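Local coordinates for protein leucine-rich Immune Molecule 1 (Anopheles gambiae, PDB 3OJA) that probably acts in mosquito innate immunity, coupling a leucine-rich repeat domain to a coiled-coil dimerization region that pairs with another protein chain, at residues N68-T73 and N88-Q93; I229-R234 and L254-S259; Q396-H401 and V416-E421; A166-L171 and G186-A191. All blocks are in the same frame, centred on the assembly; numbering follows the deposited sequence.

Interaction 1 of 4, residues N68-T73 and N88-Q93; sequences NVLYET and NNNYVQ. With NAG (2-acetamido-2-deoxy-beta-D-glucopyranose), chain D.
The ring of Tyr-71 overlaps the ring of Tyr-91 in an offset stack, with centroids 4.5 Å apart and planes only 7° from parallel. The offset is evident from the atoms: Tyr-71 OH lies over the centre of the Tyr-91 ring, while Tyr-91 CB lies over the face of the Tyr-71 ring, displaced toward its rim and 3.7 Å from the ring centroid, as a CH-pi contact. Both tyrosines hold CG anti to the carbonyl carbon (chi1 -76° and -58°), which sends the two rings out the same way, side by side. Val-69 CG1 reaches the edge of the Tyr-91 ring at CE2, 4.2 Å away, and Tyr-71 OH is hydrogen-bonded to Thr-364 of the helix 354-393. A glycan sugar neighbouring this site brings its O7 to the edge of the Tyr-71 ring, 3.5 Å from CE1. Deeper in, Asn-90 OD1 accepts a nearly straight hydrogen bond of 3.0 Å from Leu-70 N, with the donor slightly tilted from the carbonyl plane. Asn-90 ND2 meanwhile donates to Leu-87 O, so the buried amide is gripped at both ends. At the far corner Gln-93 N donates to Glu-72 O over 3.0 Å. Asn-68 uses its own OD1 on Leu-46 N, one coil earlier, and this repeating use of a buried asparagine to tie successive turns is the signature of the leucine-rich repeat solenoid.

Interaction 2 of 4, residues I229-R234 and L254-S259; sequences IEKALR and LRDFFS
Ile-229 and Phe-257 meet where the last coils of the leucine-rich repeat solenoid run into the helix 251-258, a position consistent with a C-terminal cap; the disulfide between Cys-251 and Cys-296 ties the start of that helix to the chain beyond. The closely packed part is apolar. Ile-229 CG2 lies over one face of the Phe-257 ring, 3.8 Å from its CD1 and 26° off the normal through the ring centroid, displaced toward the rim. Phe-257 places its ring there by holding CG anti to the backbone N (chi1 161°), pointing from the helix into the turn. Leu-233 CB comes to the edge of the same ring, 3.9 Å from CE1, so face and edge are both occupied. At the other end of the isoleucine, CD1 touches Leu-254 CD2 at 4.1 Å. The type I turn from Glu-230 to Leu-233, directly after Ile-229, brings Leu-233 back to the same ring and leaves Lys-231 on the solvent side. There Lys-231 CB still touches Asp-256 CB at 4.0 Å, but the exposed lysine makes no hydrogen bond to the helix segment, and its NZ stays 4.1 Å from Asp-256 OD2, longer than a salt bridge. The carboxylate is instead engaged through its other oxygen, since Asp-256 OD1 receives Arg-255 NE at 2.8 Å, nearly along its C-O axis.

Interaction 3 of 4, residues Q396-H401 and V416-E421; sequences QIELQH and VKRYEE
The irregular backbone of 396-401 passes across the side of the helix at 416-421, and the nearest pair of CA atoms, those of Leu-399 and Arg-418, is 6.6 Å apart. Ile-397 drops its CG2 methyl over one face of the Tyr-419 ring, 3.4 Å from CZ, and the centroid line stands 30° off the ring normal, so the CH-pi contact is displaced toward the hydroxyl end. The two side chains cross at about a right angle. Water 1, lying at the ring edge in plane, is hydrogen-bonded to Tyr-419 OH at 3.0 Å and weakly to Gln-396 OE1, bridging loop and helix. These residues belong to the connection between helices 354-393 and 408-486 in the dimerization domain of the protein, and the flank carrying Glu-420 faces a chain of another protein, where its OE2 makes a salt bridge to a basic side chain. Two residues along the loop from Ile-397, Leu-399 CD2 rests 3.9 Å from Arg-418 CB, the two side chains sliding past each other in opposite directions. Arg-418 then bends at chi2 (59°), which carries its NE to water 2 at 2.8 Å; the same water accepts a weaker bond from Glu-398 N. The guanidinium of Arg-418 turns along the helix, where NH1 donates to Glu-421 OE1 at 3.1 Å, in the guanidinium plane but from above the carboxylate plane.

Interaction 4 of 4, residues A166-L171 and G186-A191; sequences ASSDTL and GQVVFA
Loops from neighbouring coils of the leucine-rich repeat solenoid meet here, one leading into strand 173-175 and the other into strand 195-197, neighbours in the row of parallel strands. Phe-190 is the centre of an inverse gamma turn, and its ring is the principal apolar group offered by 186-191. With CG anti to the carbonyl carbon (chi1 -76°), the ring runs side by side with Leu-171, and Phe-190 CE1 lies 4.2 Å from Leu-171 CD2. Near the ring plane, Ser-167 O approaches the edge at Phe-190 CD1, 4.1 Å away; that carbonyl already accepts from both Thr-170 N and Leu-171 N within its own turn. Val-188 CG1 sits above one face of the Phe-190 ring, toward the rim, and is also 4.1 Å from Ser-168 OG. The serine hydroxyl is spent elsewhere, on Ala-165 O, so across the contact Ser-168 works mainly through CB, 3.6 Å from Val-189 O, and through its backbone. Ser-168 O receives a weak, bent hydrogen bond from Ala-191 N at 3.2 Å (N-H...O angle 122°), supplemented by a CA-H...O contact from Phe-190 CA at 3.6 Å. Ala-191 CB touches Asp-169 OD1 on the exposed side. Because Ala-191 N divides its weak bonding between Ser-168 O and Val-189 O, the polar link is weak, and van der Waals packing round Phe-190 probably contributes more.

In the fold
Taken from the N terminus, the four contacts follow one another in series, none nested in or crossing another. Interaction 1 closes a loop between early repeats of the solenoid, beside helix 354-393, which returns from much later in the chain. Interaction 4 joins two later coils, about 31 Å away between centres, and interaction 2 then fastens the last coils to helix 251-258; these two lie on the same side of the chain's centre, their nearest atoms about 7 Å apart. Interaction 3 belongs to the helical region, closing the connection between helices 354-393 and 408-486, with its centre about 63 Å from that of interaction 2.

Interaction 1 of 4, residues N68-T73 and N88-Q93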
# COMPACT_ATOMS: atom_id res chain seq x y z
N ASN A 68 9.04 43.58 27.82
CA ASN A 68 9.65 44.30 26.70
C ASN A 68 9.34 43.61 25.33
O ASN A 68 8.35 42.90 25.14
CB ASN A 68 11.15 44.45 26.90
CG ASN A 68 11.52 45.55 27.90
OD1 ASN A 68 12.13 46.55 27.53
ND2 ASN A 68 11.17 45.35 29.16
N VAL A 69 10.18 43.83 24.34
CA VAL A 69 10.08 43.03 23.13
C VAL A 69 11.41 42.43 22.84
O VAL A 69 11.88 42.57 21.73
CB VAL A 69 9.61 43.83 21.89
CG1 VAL A 69 8.18 44.20 22.03
CG2 VAL A 69 10.46 45.03 21.70
N LEU A 70 12.03 41.78 23.82
CA LEU A 70 13.26 41.03 23.59
C LEU A 70 13.07 39.82 22.62
O LEU A 70 12.09 39.08 22.72
CB LEU A 70 13.80 40.51 24.92
CG LEU A 70 14.17 41.47 26.03
CD1 LEU A 70 14.46 40.66 27.21
CD2 LEU A 70 15.40 42.29 25.70
N TYR A 71 14.02 39.61 21.70
CA TYR A 71 14.03 38.45 20.78
C TYR A 71 15.34 37.68 20.86
O TYR A 71 16.29 38.10 21.53
CB TYR A 71 13.81 38.94 19.35
CG TYR A 71 12.37 39.33 19.03
CD1 TYR A 71 11.52 38.43 18.37
CD2 TYR A 71 11.87 40.61 19.36
CE1 TYR A 71 10.21 38.76 18.07
CE2 TYR A 71 10.54 40.96 19.06
CZ TYR A 71 9.72 40.02 18.42
OH TYR A 71 8.41 40.32 18.10
N GLU A 72 15.39 36.53 20.18
CA GLU A 72 16.62 35.74 20.00
C GLU A 72 17.33 35.40 21.30
O GLU A 72 16.66 35.04 22.25
CB GLU A 72 17.59 36.41 19.00
CG GLU A 72 17.04 36.49 17.55
CD GLU A 72 17.90 37.40 16.66
OE1 GLU A 72 18.74 38.18 17.19
OE2 GLU A 72 17.75 37.33 15.43
N THR A 73 18.64 35.44 21.38
CA THR A 73 19.27 34.99 22.61
C THR A 73 19.34 36.11 23.69
O THR A 73 19.64 37.27 23.41
CB THR A 73 20.70 34.50 22.35
OG1 THR A 73 20.70 33.46 21.39
CG2 THR A 73 21.31 33.99 23.61
N ASN A 88 9.20 37.68 31.92
CA ASN A 88 7.86 37.38 31.48
C ASN A 88 7.48 38.30 30.32
O ASN A 88 7.89 39.45 30.31
CB ASN A 88 6.89 37.55 32.64
CG ASN A 88 7.03 36.44 33.71
OD1 ASN A 88 7.56 35.36 33.45
ND2 ASN A 88 6.55 36.72 34.90
N ASN A 89 6.70 37.78 29.36
CA ASN A 89 6.22 38.54 28.21
C ASN A 89 7.29 39.12 27.31
O ASN A 89 7.41 40.30 27.15
CB ASN A 89 5.29 39.62 28.66
CG ASN A 89 4.35 39.16 29.75
OD1 ASN A 89 3.56 38.26 29.56
ND2 ASN A 89 4.38 39.84 30.90
N ASN A 90 8.09 38.29 26.70
CA ASN A 90 8.96 38.69 25.63
C ASN A 90 8.91 37.62 24.52
O ASN A 90 7.94 36.92 24.32
CB ASN A 90 10.39 38.86 26.15
CG ASN A 90 10.54 40.09 27.02
OD1 ASN A 90 10.77 41.21 26.53
ND2 ASN A 90 10.42 39.89 28.32
N TYR A 91 9.99 37.49 23.79
CA TYR A 91 9.98 36.58 22.66
C TYR A 91 11.34 35.99 22.64
O TYR A 91 11.87 35.79 21.56
CB TYR A 91 9.77 37.30 21.30
CG TYR A 91 8.51 38.10 21.21
CD1 TYR A 91 7.35 37.53 20.78
CD2 TYR A 91 8.46 39.40 21.57
CE1 TYR A 91 6.17 38.24 20.71
CE2 TYR A 91 7.28 40.12 21.51
CZ TYR A 91 6.15 39.54 21.07
OH TYR A 91 4.99 40.22 20.97
N VAL A 92 11.94 35.79 23.81
CA VAL A 92 13.29 35.23 23.87
C VAL A 92 13.23 33.82 23.34
O VAL A 92 12.20 33.18 23.50
CB VAL A 92 13.76 35.15 25.31
CG1 VAL A 92 15.05 34.43 25.36
CG2 VAL A 92 13.91 36.45 25.83
N GLN A 93 14.31 33.31 22.75
CA GLN A 93 14.34 31.94 22.21
C GLN A 93 15.30 31.04 22.91
O GLN A 93 15.01 29.86 23.06
CB GLN A 93 14.74 31.90 20.76
CG GLN A 93 13.74 32.41 19.82
CD GLN A 93 14.20 32.26 18.38
OE1 GLN A 93 14.17 31.16 17.85
NE2 GLN A 93 14.66 33.34 17.75
C1 NAG D . 10.17 31.57 17.70
C2 NAG D . 9.93 32.66 16.65
C3 NAG D . 10.08 32.22 15.16
C4 NAG D . 11.31 31.30 15.01
C5 NAG D . 11.15 30.13 15.97
C6 NAG D . 12.30 29.15 15.79
C7 NAG D . 8.62 34.65 17.22
C8 NAG D . 7.30 35.37 17.02
N2 NAG D . 8.65 33.32 16.95
O3 NAG D . 10.11 33.30 14.20
O4 NAG D . 11.53 30.90 13.66
O5 NAG D . 11.13 30.59 17.33
O6 NAG D . 13.30 29.37 16.78
O7 NAG D . 9.61 35.30 17.63

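Interaction 2 of 4, residues I229-R234 and L254-S259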
# COMPACT_ATOMS: atom_id res chain seq x y z
N ILE A 229 -3.54 1.24 34.75
CA ILE A 229 -2.68 1.76 35.81
C ILE A 229 -1.75 0.64 36.31
O ILE A 229 -2.21 -0.45 36.61
CB ILE A 229 -3.56 2.30 36.97
CG1 ILE A 229 -4.51 3.36 36.45
CG2 ILE A 229 -2.73 2.84 38.14
CD1 ILE A 229 -5.37 3.87 37.54
N GLU A 230 -0.45 0.85 36.38
CA GLU A 230 0.40 -0.17 36.99
C GLU A 230 0.00 -0.51 38.46
O GLU A 230 0.02 0.38 39.34
CB GLU A 230 1.85 0.29 36.95
CG GLU A 230 2.78 -0.47 37.91
CD GLU A 230 3.15 -1.89 37.42
OE1 GLU A 230 2.69 -2.31 36.33
OE2 GLU A 230 3.92 -2.57 38.15
N LYS A 231 -0.33 -1.79 38.71
CA LYS A 231 -0.85 -2.23 40.03
C LYS A 231 0.25 -2.18 41.14
O LYS A 231 -0.07 -2.05 42.33
CB LYS A 231 -1.43 -3.66 39.93
CG LYS A 231 -0.32 -4.77 39.90
CD LYS A 231 -0.74 -6.15 39.40
CE LYS A 231 -1.36 -6.98 40.52
NZ LYS A 231 -1.62 -8.42 40.16
N ALA A 232 1.52 -2.30 40.78
CA ALA A 232 2.56 -2.37 41.80
C ALA A 232 2.77 -1.04 42.50
O ALA A 232 3.54 -0.98 43.45
CB ALA A 232 3.89 -2.84 41.21
N LEU A 233 2.11 0.01 42.02
CA LEU A 233 2.24 1.34 42.61
C LEU A 233 1.79 1.33 44.05
O LEU A 233 0.74 0.79 44.38
CB LEU A 233 1.40 2.39 41.84
CG LEU A 233 1.96 2.79 40.46
CD1 LEU A 233 1.00 3.70 39.77
CD2 LEU A 233 3.36 3.40 40.58
N ARG A 234 2.57 1.96 44.91
CA ARG A 234 2.22 2.07 46.32
C ARG A 234 2.30 3.54 46.77
O ARG A 234 3.39 4.04 47.08
CB ARG A 234 3.17 1.21 47.17
CG ARG A 234 3.19 -0.31 46.87
CD ARG A 234 1.96 -1.10 47.40
NE ARG A 234 1.98 -2.48 46.88
CZ ARG A 234 1.20 -2.98 45.91
NH1 ARG A 234 0.25 -2.26 45.32
NH2 ARG A 234 1.35 -4.24 45.53
N LEU A 254 -8.41 -0.28 37.44
CA LEU A 254 -8.98 0.36 38.61
C LEU A 254 -9.03 -0.60 39.85
O LEU A 254 -8.41 -0.31 40.88
CB LEU A 254 -10.34 0.93 38.30
CG LEU A 254 -10.33 2.17 37.45
CD1 LEU A 254 -11.69 2.72 37.36
CD2 LEU A 254 -9.40 3.22 38.02
N ARG A 255 -9.74 -1.73 39.73
CA ARG A 255 -9.75 -2.79 40.74
C ARG A 255 -8.35 -3.28 41.16
O ARG A 255 -8.10 -3.53 42.33
CB ARG A 255 -10.61 -3.97 40.21
CG ARG A 255 -10.91 -5.22 41.14
CD ARG A 255 -9.98 -6.47 40.92
NE ARG A 255 -9.69 -6.83 39.50
CZ ARG A 255 -10.61 -7.15 38.57
NH1 ARG A 255 -11.93 -7.16 38.87
NH2 ARG A 255 -10.24 -7.43 37.32
N ASP A 256 -7.43 -3.44 40.24
CA ASP A 256 -6.17 -4.03 40.66
C ASP A 256 -5.32 -3.06 41.46
O ASP A 256 -4.46 -3.45 42.26
CB ASP A 256 -5.36 -4.49 39.46
CG ASP A 256 -5.86 -5.80 38.89
OD1 ASP A 256 -7.11 -5.95 38.74
OD2 ASP A 256 -5.00 -6.66 38.58
N PHE A 257 -5.54 -1.79 41.21
CA PHE A 257 -4.73 -0.74 41.80
C PHE A 257 -5.38 -0.31 43.11
O PHE A 257 -4.70 -0.21 44.12
CB PHE A 257 -4.59 0.43 40.80
CG PHE A 257 -4.17 1.72 41.43
CD1 PHE A 257 -2.84 1.92 41.78
CD2 PHE A 257 -5.11 2.71 41.71
CE1 PHE A 257 -2.45 3.05 42.36
CE2 PHE A 257 -4.72 3.85 42.32
CZ PHE A 257 -3.39 4.02 42.65
N PHE A 258 -6.69 -0.05 43.10
CA PHE A 258 -7.37 0.15 44.36
C PHE A 258 -7.15 -1.02 45.36
O PHE A 258 -7.15 -0.81 46.55
CB PHE A 258 -8.85 0.43 44.17
CG PHE A 258 -9.13 1.76 43.54
CD1 PHE A 258 -8.23 2.80 43.66
CD2 PHE A 258 -10.29 1.98 42.83
CE1 PHE A 258 -8.49 4.02 43.11
CE2 PHE A 258 -10.55 3.19 42.26
CZ PHE A 258 -9.65 4.22 42.40
N SER A 259 -6.94 -2.23 44.86
CA SER A 259 -6.91 -3.38 45.75
C SER A 259 -5.75 -3.22 46.70
O SER A 259 -5.84 -3.63 47.84
CB SER A 259 -6.83 -4.71 44.98
OG SER A 259 -5.50 -5.23 44.84

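Interaction 3 of 4, residues Q396-H401 and V416-E421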
# COMPACT_ATOMS: atom_id res chain seq x y z
N GLN A 396 9.39 12.94 -20.46
CA GLN A 396 9.74 11.52 -20.44
C GLN A 396 8.63 10.56 -20.95
O GLN A 396 8.80 9.37 -20.88
CB GLN A 396 10.16 11.15 -19.04
CG GLN A 396 11.56 11.63 -18.67
CD GLN A 396 11.84 11.38 -17.18
OE1 GLN A 396 10.98 11.64 -16.34
NE2 GLN A 396 13.01 10.86 -16.84
N ILE A 397 7.52 11.09 -21.44
CA ILE A 397 6.36 10.30 -21.84
C ILE A 397 5.73 11.08 -22.97
O ILE A 397 6.32 12.04 -23.41
CB ILE A 397 5.28 10.19 -20.76
CG1 ILE A 397 4.99 11.57 -20.19
CG2 ILE A 397 5.70 9.30 -19.61
CD1 ILE A 397 4.04 11.53 -19.08
N GLU A 398 4.52 10.73 -23.41
CA GLU A 398 3.86 11.46 -24.48
C GLU A 398 2.46 11.75 -24.08
O GLU A 398 1.63 10.86 -24.11
CB GLU A 398 3.79 10.66 -25.80
CG GLU A 398 3.30 11.52 -26.97
CD GLU A 398 2.71 10.72 -28.14
OE1 GLU A 398 2.78 9.47 -28.20
OE2 GLU A 398 2.16 11.37 -29.05
N LEU A 399 2.16 13.00 -23.79
CA LEU A 399 0.81 13.36 -23.38
C LEU A 399 -0.06 13.70 -24.58
O LEU A 399 0.44 14.21 -25.55
CB LEU A 399 0.88 14.54 -22.41
CG LEU A 399 1.65 14.27 -21.08
CD1 LEU A 399 1.73 15.47 -20.21
CD2 LEU A 399 1.03 13.17 -20.31
N GLN A 400 -1.35 13.42 -24.51
CA GLN A 400 -2.31 14.06 -25.43
C GLN A 400 -2.15 15.58 -25.59
O GLN A 400 -1.62 16.25 -24.71
CB GLN A 400 -3.70 13.87 -24.90
CG GLN A 400 -4.33 12.56 -25.26
CD GLN A 400 -5.84 12.58 -24.99
OE1 GLN A 400 -6.34 13.36 -24.13
NE2 GLN A 400 -6.59 11.76 -25.74
N HIS A 401 -2.70 16.14 -26.67
CA HIS A 401 -2.64 17.61 -26.86
C HIS A 401 -3.65 18.34 -25.99
O HIS A 401 -4.82 17.94 -25.86
CB HIS A 401 -2.77 18.06 -28.32
CG HIS A 401 -2.30 19.47 -28.54
ND1 HIS A 401 -1.06 19.92 -28.13
CD2 HIS A 401 -2.92 20.54 -29.11
CE1 HIS A 401 -0.92 21.20 -28.45
NE2 HIS A 401 -2.03 21.60 -29.04
N VAL A 416 -0.15 10.67 -14.80
CA VAL A 416 -0.40 9.38 -14.21
C VAL A 416 -1.27 8.63 -15.21
O VAL A 416 -0.95 7.49 -15.59
CB VAL A 416 -1.04 9.49 -12.82
CG1 VAL A 416 -2.02 8.35 -12.57
CG2 VAL A 416 0.04 9.60 -11.76
N LYS A 417 -2.32 9.30 -15.68
CA LYS A 417 -3.18 8.70 -16.67
C LYS A 417 -2.36 8.04 -17.82
O LYS A 417 -2.64 6.89 -18.22
CB LYS A 417 -4.16 9.71 -17.24
CG LYS A 417 -5.37 9.10 -17.82
CD LYS A 417 -5.97 10.00 -18.83
CE LYS A 417 -7.47 9.69 -19.15
NZ LYS A 417 -8.43 10.08 -18.00
N ARG A 418 -1.34 8.73 -18.33
CA ARG A 418 -0.57 8.22 -19.46
C ARG A 418 0.25 6.99 -19.06
O ARG A 418 0.28 6.01 -19.78
CB ARG A 418 0.31 9.32 -20.02
CG ARG A 418 1.18 8.93 -21.17
CD ARG A 418 0.38 8.44 -22.33
NE ARG A 418 1.28 7.95 -23.37
CZ ARG A 418 0.95 7.00 -24.25
NH1 ARG A 418 -0.24 6.44 -24.20
NH2 ARG A 418 1.82 6.58 -25.14
N TYR A 419 0.88 7.02 -17.90
CA TYR A 419 1.60 5.88 -17.46
C TYR A 419 0.64 4.70 -17.34
O TYR A 419 1.01 3.60 -17.64
CB TYR A 419 2.28 6.17 -16.12
CG TYR A 419 3.64 6.78 -16.27
CD1 TYR A 419 4.72 6.03 -16.62
CD2 TYR A 419 3.85 8.12 -16.06
CE1 TYR A 419 5.97 6.58 -16.74
CE2 TYR A 419 5.10 8.68 -16.17
CZ TYR A 419 6.15 7.90 -16.50
OH TYR A 419 7.40 8.46 -16.64
N GLU A 420 -0.59 4.92 -16.88
CA GLU A 420 -1.56 3.85 -16.75
C GLU A 420 -1.91 3.29 -18.12
O GLU A 420 -1.91 2.08 -18.29
CB GLU A 420 -2.83 4.31 -16.06
CG GLU A 420 -2.69 4.53 -14.59
CD GLU A 420 -2.28 3.29 -13.84
OE1 GLU A 420 -2.87 2.22 -14.18
OE2 GLU A 420 -1.43 3.40 -12.91
N GLU A 421 -2.19 4.13 -19.11
CA GLU A 421 -2.34 3.65 -20.50
C GLU A 421 -1.13 2.77 -20.98
O GLU A 421 -1.27 1.84 -21.75
CB GLU A 421 -2.47 4.83 -21.46
CG GLU A 421 -3.83 5.42 -21.62
CD GLU A 421 -3.81 6.71 -22.45
OE1 GLU A 421 -2.75 7.37 -22.57
OE2 GLU A 421 -4.86 7.09 -22.98
O HOH W 1 7.52 11.47 -16.37
O HOH W 2 4.02 7.95 -23.71

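Interaction 4 of 4, residues A166-L171 and G186-A191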
# COMPACT_ATOMS: atom_id res chain seq x y z
N ALA A 166 19.01 15.28 39.54
CA ALA A 166 19.84 16.19 40.32
C ALA A 166 19.00 17.12 41.15
O ALA A 166 19.55 18.01 41.77
CB ALA A 166 20.73 16.98 39.44
N SER A 167 17.67 16.90 41.13
CA SER A 167 16.69 17.55 41.96
C SER A 167 15.86 16.54 42.78
O SER A 167 14.77 16.90 43.26
CB SER A 167 15.70 18.33 41.10
OG SER A 167 16.31 19.23 40.22
N SER A 168 16.34 15.29 42.95
CA SER A 168 15.68 14.34 43.86
C SER A 168 15.34 14.96 45.19
O SER A 168 14.28 14.66 45.74
CB SER A 168 16.57 13.16 44.25
OG SER A 168 17.46 12.81 43.24
N ASP A 169 16.23 15.78 45.73
CA ASP A 169 16.06 16.24 47.10
C ASP A 169 15.48 17.60 47.27
O ASP A 169 15.43 18.11 48.37
CB ASP A 169 17.39 16.25 47.80
CG ASP A 169 17.77 14.88 48.26
OD1 ASP A 169 16.90 14.26 48.97
OD2 ASP A 169 18.90 14.43 47.88
N THR A 170 15.05 18.21 46.19
CA THR A 170 14.69 19.60 46.28
C THR A 170 13.33 19.80 45.65
O THR A 170 12.57 20.69 46.04
CB THR A 170 15.78 20.44 45.59
OG1 THR A 170 16.08 19.83 44.34
CG2 THR A 170 17.05 20.44 46.41
N LEU A 171 13.03 18.97 44.66
CA LEU A 171 11.87 19.23 43.82
C LEU A 171 10.60 19.06 44.60
O LEU A 171 10.36 18.00 45.11
CB LEU A 171 11.87 18.30 42.62
CG LEU A 171 10.79 18.65 41.61
CD1 LEU A 171 10.93 20.06 41.33
CD2 LEU A 171 10.91 17.92 40.32
N GLY A 186 11.27 6.22 34.06
CA GLY A 186 12.39 6.51 34.97
C GLY A 186 11.97 6.26 36.40
O GLY A 186 10.83 6.53 36.76
N GLN A 187 12.86 5.70 37.21
CA GLN A 187 12.58 5.56 38.64
C GLN A 187 13.52 6.49 39.38
O GLN A 187 14.72 6.37 39.21
CB GLN A 187 12.78 4.12 39.10
CG GLN A 187 11.99 3.12 38.28
CD GLN A 187 10.47 3.21 38.48
OE1 GLN A 187 9.69 2.92 37.54
NE2 GLN A 187 10.03 3.63 39.69
N VAL A 188 12.98 7.43 40.16
CA VAL A 188 13.79 8.35 40.97
C VAL A 188 13.03 8.65 42.26
O VAL A 188 11.83 8.93 42.18
CB VAL A 188 13.96 9.67 40.24
CG1 VAL A 188 14.68 10.70 41.10
CG2 VAL A 188 14.68 9.42 38.92
N VAL A 189 13.67 8.62 43.43
CA VAL A 189 12.92 8.92 44.64
C VAL A 189 12.90 10.41 44.86
O VAL A 189 13.92 11.00 45.21
CB VAL A 189 13.55 8.33 45.89
CG1 VAL A 189 12.66 8.58 47.11
CG2 VAL A 189 13.89 6.85 45.69
N PHE A 190 11.74 11.03 44.66
CA PHE A 190 11.61 12.46 44.88
C PHE A 190 11.20 12.71 46.31
O PHE A 190 10.02 12.86 46.57
CB PHE A 190 10.55 13.04 43.95
CG PHE A 190 11.01 13.18 42.54
CD1 PHE A 190 12.11 13.98 42.24
CD2 PHE A 190 10.33 12.54 41.52
CE1 PHE A 190 12.54 14.15 40.93
CE2 PHE A 190 10.75 12.67 40.20
CZ PHE A 190 11.86 13.49 39.89
N ALA A 191 12.17 12.75 47.23
CA ALA A 191 11.90 12.86 48.66
C ALA A 191 10.99 14.03 49.03
O ALA A 191 10.32 14.00 50.06
CB ALA A 191 13.19 12.99 49.44